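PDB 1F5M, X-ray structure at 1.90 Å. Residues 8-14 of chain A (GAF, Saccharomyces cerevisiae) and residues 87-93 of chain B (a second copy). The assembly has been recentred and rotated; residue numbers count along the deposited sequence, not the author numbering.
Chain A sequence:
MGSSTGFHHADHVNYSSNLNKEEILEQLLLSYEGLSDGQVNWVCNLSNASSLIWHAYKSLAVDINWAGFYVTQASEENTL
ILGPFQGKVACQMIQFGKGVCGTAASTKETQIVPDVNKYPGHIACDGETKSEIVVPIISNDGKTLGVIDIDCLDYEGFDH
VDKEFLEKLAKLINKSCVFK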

# COMPACT_ATOMS: atom_id res chain seq x y z
N HIS A 8 -19.45 -2.08 4.05
CA HIS A 8 -18.26 -1.52 4.67
C HIS A 8 -17.32 -1.31 3.48
O HIS A 8 -17.49 -1.98 2.45
CB HIS A 8 -17.62 -2.51 5.66
CG HIS A 8 -18.38 -2.68 6.94
ND1 HIS A 8 -19.34 -3.66 7.12
CD2 HIS A 8 -18.32 -2.00 8.10
CE1 HIS A 8 -19.83 -3.58 8.35
NE2 HIS A 8 -19.22 -2.57 8.97
N HIS A 9 -16.38 -0.37 3.60
CA HIS A 9 -15.41 -0.12 2.51
C HIS A 9 -14.81 -1.40 1.96
O HIS A 9 -14.66 -1.55 0.74
CB HIS A 9 -14.24 0.74 2.99
CG HIS A 9 -14.60 2.18 3.20
ND1 HIS A 9 -15.47 2.59 4.20
CD2 HIS A 9 -14.25 3.30 2.53
CE1 HIS A 9 -15.63 3.90 4.13
NE2 HIS A 9 -14.90 4.36 3.13
N ALA A 10 -14.43 -2.30 2.87
CA ALA A 10 -13.80 -3.57 2.49
C ALA A 10 -14.57 -4.40 1.45
O ALA A 10 -13.98 -5.10 0.63
CB ALA A 10 -13.55 -4.42 3.73
N ASP A 11 -15.89 -4.29 1.49
CA ASP A 11 -16.79 -5.05 0.62
C ASP A 11 -16.54 -4.86 -0.89
O ASP A 11 -16.96 -5.69 -1.69
CB ASP A 11 -18.25 -4.68 0.94
CG ASP A 11 -18.66 -5.12 2.35
OD1 ASP A 11 -19.61 -4.52 2.91
OD2 ASP A 11 -18.04 -6.06 2.89
N HIS A 12 -15.89 -3.77 -1.27
CA HIS A 12 -15.57 -3.53 -2.67
C HIS A 12 -14.68 -4.65 -3.23
O HIS A 12 -14.63 -4.84 -4.45
CB HIS A 12 -14.81 -2.20 -2.82
CG HIS A 12 -15.70 -0.99 -2.81
ND1 HIS A 12 -16.37 -0.55 -3.94
CD2 HIS A 12 -16.03 -0.14 -1.81
CE1 HIS A 12 -17.08 0.53 -3.62
NE2 HIS A 12 -16.90 0.79 -2.33
N VAL A 13 -13.98 -5.39 -2.38
CA VAL A 13 -13.12 -6.43 -2.92
C VAL A 13 -13.65 -7.84 -2.84
O VAL A 13 -12.91 -8.76 -2.59
CB VAL A 13 -11.66 -6.38 -2.37
CG1 VAL A 13 -10.99 -5.09 -2.83
CG2 VAL A 13 -11.63 -6.51 -0.83
N ASN A 14 -14.94 -7.98 -3.08
CA ASN A 14 -15.60 -9.28 -3.14
C ASN A 14 -15.94 -9.58 -4.57
O ASN A 14 -16.61 -8.79 -5.26
CB ASN A 14 -16.87 -9.26 -2.33
CG ASN A 14 -16.60 -9.56 -0.91
OD1 ASN A 14 -15.83 -8.85 -0.25
ND2 ASN A 14 -17.18 -10.66 -0.42
N GLY B 87 -3.88 -4.83 2.59
CA GLY B 87 -5.19 -5.30 3.05
C GLY B 87 -6.34 -4.86 2.14
O GLY B 87 -6.12 -4.52 0.98
N LYS B 88 -7.57 -4.88 2.65
CA LYS B 88 -8.71 -4.49 1.83
C LYS B 88 -8.96 -3.00 1.90
O LYS B 88 -8.49 -2.36 2.82
CB LYS B 88 -9.95 -5.26 2.26
CG LYS B 88 -9.77 -6.74 2.10
CD LYS B 88 -10.98 -7.45 2.64
CE LYS B 88 -10.93 -8.94 2.29
NZ LYS B 88 -12.08 -9.63 2.93
N VAL B 89 -9.66 -2.47 0.89
CA VAL B 89 -10.04 -1.05 0.78
C VAL B 89 -10.54 -0.52 2.16
O VAL B 89 -11.24 -1.21 2.90
CB VAL B 89 -11.11 -0.92 -0.36
CG1 VAL B 89 -11.84 0.40 -0.30
CG2 VAL B 89 -10.36 -1.05 -1.74
N ALA B 90 -10.17 0.72 2.49
CA ALA B 90 -10.45 1.32 3.77
C ALA B 90 -10.97 2.76 3.71
O ALA B 90 -10.91 3.41 2.66
CB ALA B 90 -9.17 1.30 4.60
N CYS B 91 -11.43 3.23 4.88
CA CYS B 91 -11.97 4.57 5.05
C CYS B 91 -10.91 5.61 4.67
O CYS B 91 -9.72 5.46 5.00
CB CYS B 91 -12.42 4.75 6.51
SG CYS B 91 -13.25 3.33 7.33
N GLN B 92 -11.33 6.64 3.95
CA GLN B 92 -10.45 7.70 3.45
C GLN B 92 -10.05 8.79 4.43
O GLN B 92 -8.96 9.40 4.31
CB GLN B 92 -11.11 8.35 2.21
CG GLN B 92 -11.54 7.35 1.15
CD GLN B 92 -12.99 6.97 1.23
OE1 GLN B 92 -13.55 6.79 2.34
NE2 GLN B 92 -13.64 6.83 0.06
N MET B 93 -10.89 9.06 5.42
CA MET B 93 -10.56 10.12 6.33
C MET B 93 -11.12 9.78 7.68
O MET B 93 -12.18 9.19 7.75
CB MET B 93 -11.18 11.43 5.78
CG MET B 93 -11.06 12.65 6.67
SD MET B 93 -11.71 14.13 5.78
CE MET B 93 -10.79 13.98 4.11

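What does the start of the chain B stretch offer to chain A? Gly87(B) makes no contact, and its phi of 133° places it where a side chain would be jammed against the preceding carbonyl oxygen, so glycine suits the backbone there. Lys88(B) follows with its CA-to-CB bond directed toward chain A. Its chain is extended, chi1 in m and the next three angles in t, and its methylenes rather than its charge do the packing: CG of Lys88(B) lies 3.5 Å from CG2 of Val13(A), and CB of Lys88(B) lies 4.0 Å from CB of Ala10(A). A long aliphatic stem lets lysine cover two small apolar residues while its ammonium group makes no salt bridge to this stretch.

How does Val89(B) fit against the short 3-10 segment of residues 9-12? It is buried and gives up 84 Å² to the other stretch, the most of any chain B residue here. The backbones come close here, with CA of Ala10(A) 4.8 Å from CA of Val89(B). CG2 of Val89(B) meets CG1 of Val13(A) at 4.2 Å, an apolar contact between two branched side chains, while CG1 of Val89(B) lies 4.1 Å from CB of His9(A). The carbonyl oxygen of Val89(B) sits 3.5 Å from CA of Ala10(A), a CA-H...O contact; the amide N of Ala10(A) is also near this oxygen, at 3.4 Å, but the angle is too poor for a hydrogen bond.

Where does the His9(A) ring go as chain B continues? It reaches along the backbone of the next residues. Ala90(B) turns its CB away and presents its carbonyl instead, with O 3.3 Å from CD2 of His9(A). Cys91(B) then covers one face of the imidazole: its CA is 3.6 Å from the centroid of the His9(A) ring, 17° off the normal, a CH-pi contact, and its SG is 4.3 Å from that centroid, adding a sulfur-aromatic one.

What fixes the ring at its far end? Gln92(B) supplies the one hydrogen bond between the stretches: NE2 of His9(A) donates to OE1 of Gln92(B) at 2.9 Å, with an angle of 144°. The acceptor lies near the ring plane, at the edge. Although the CA-to-CB bond of Gln92(B) runs sideways, its end comes nearer, and its NE2 is hydrogen-bonded elsewhere in the structure. Histidine thus combines a flat face for packing with a polar edge, and His9(A) contributes 104 Å² of the 423 Å² buried.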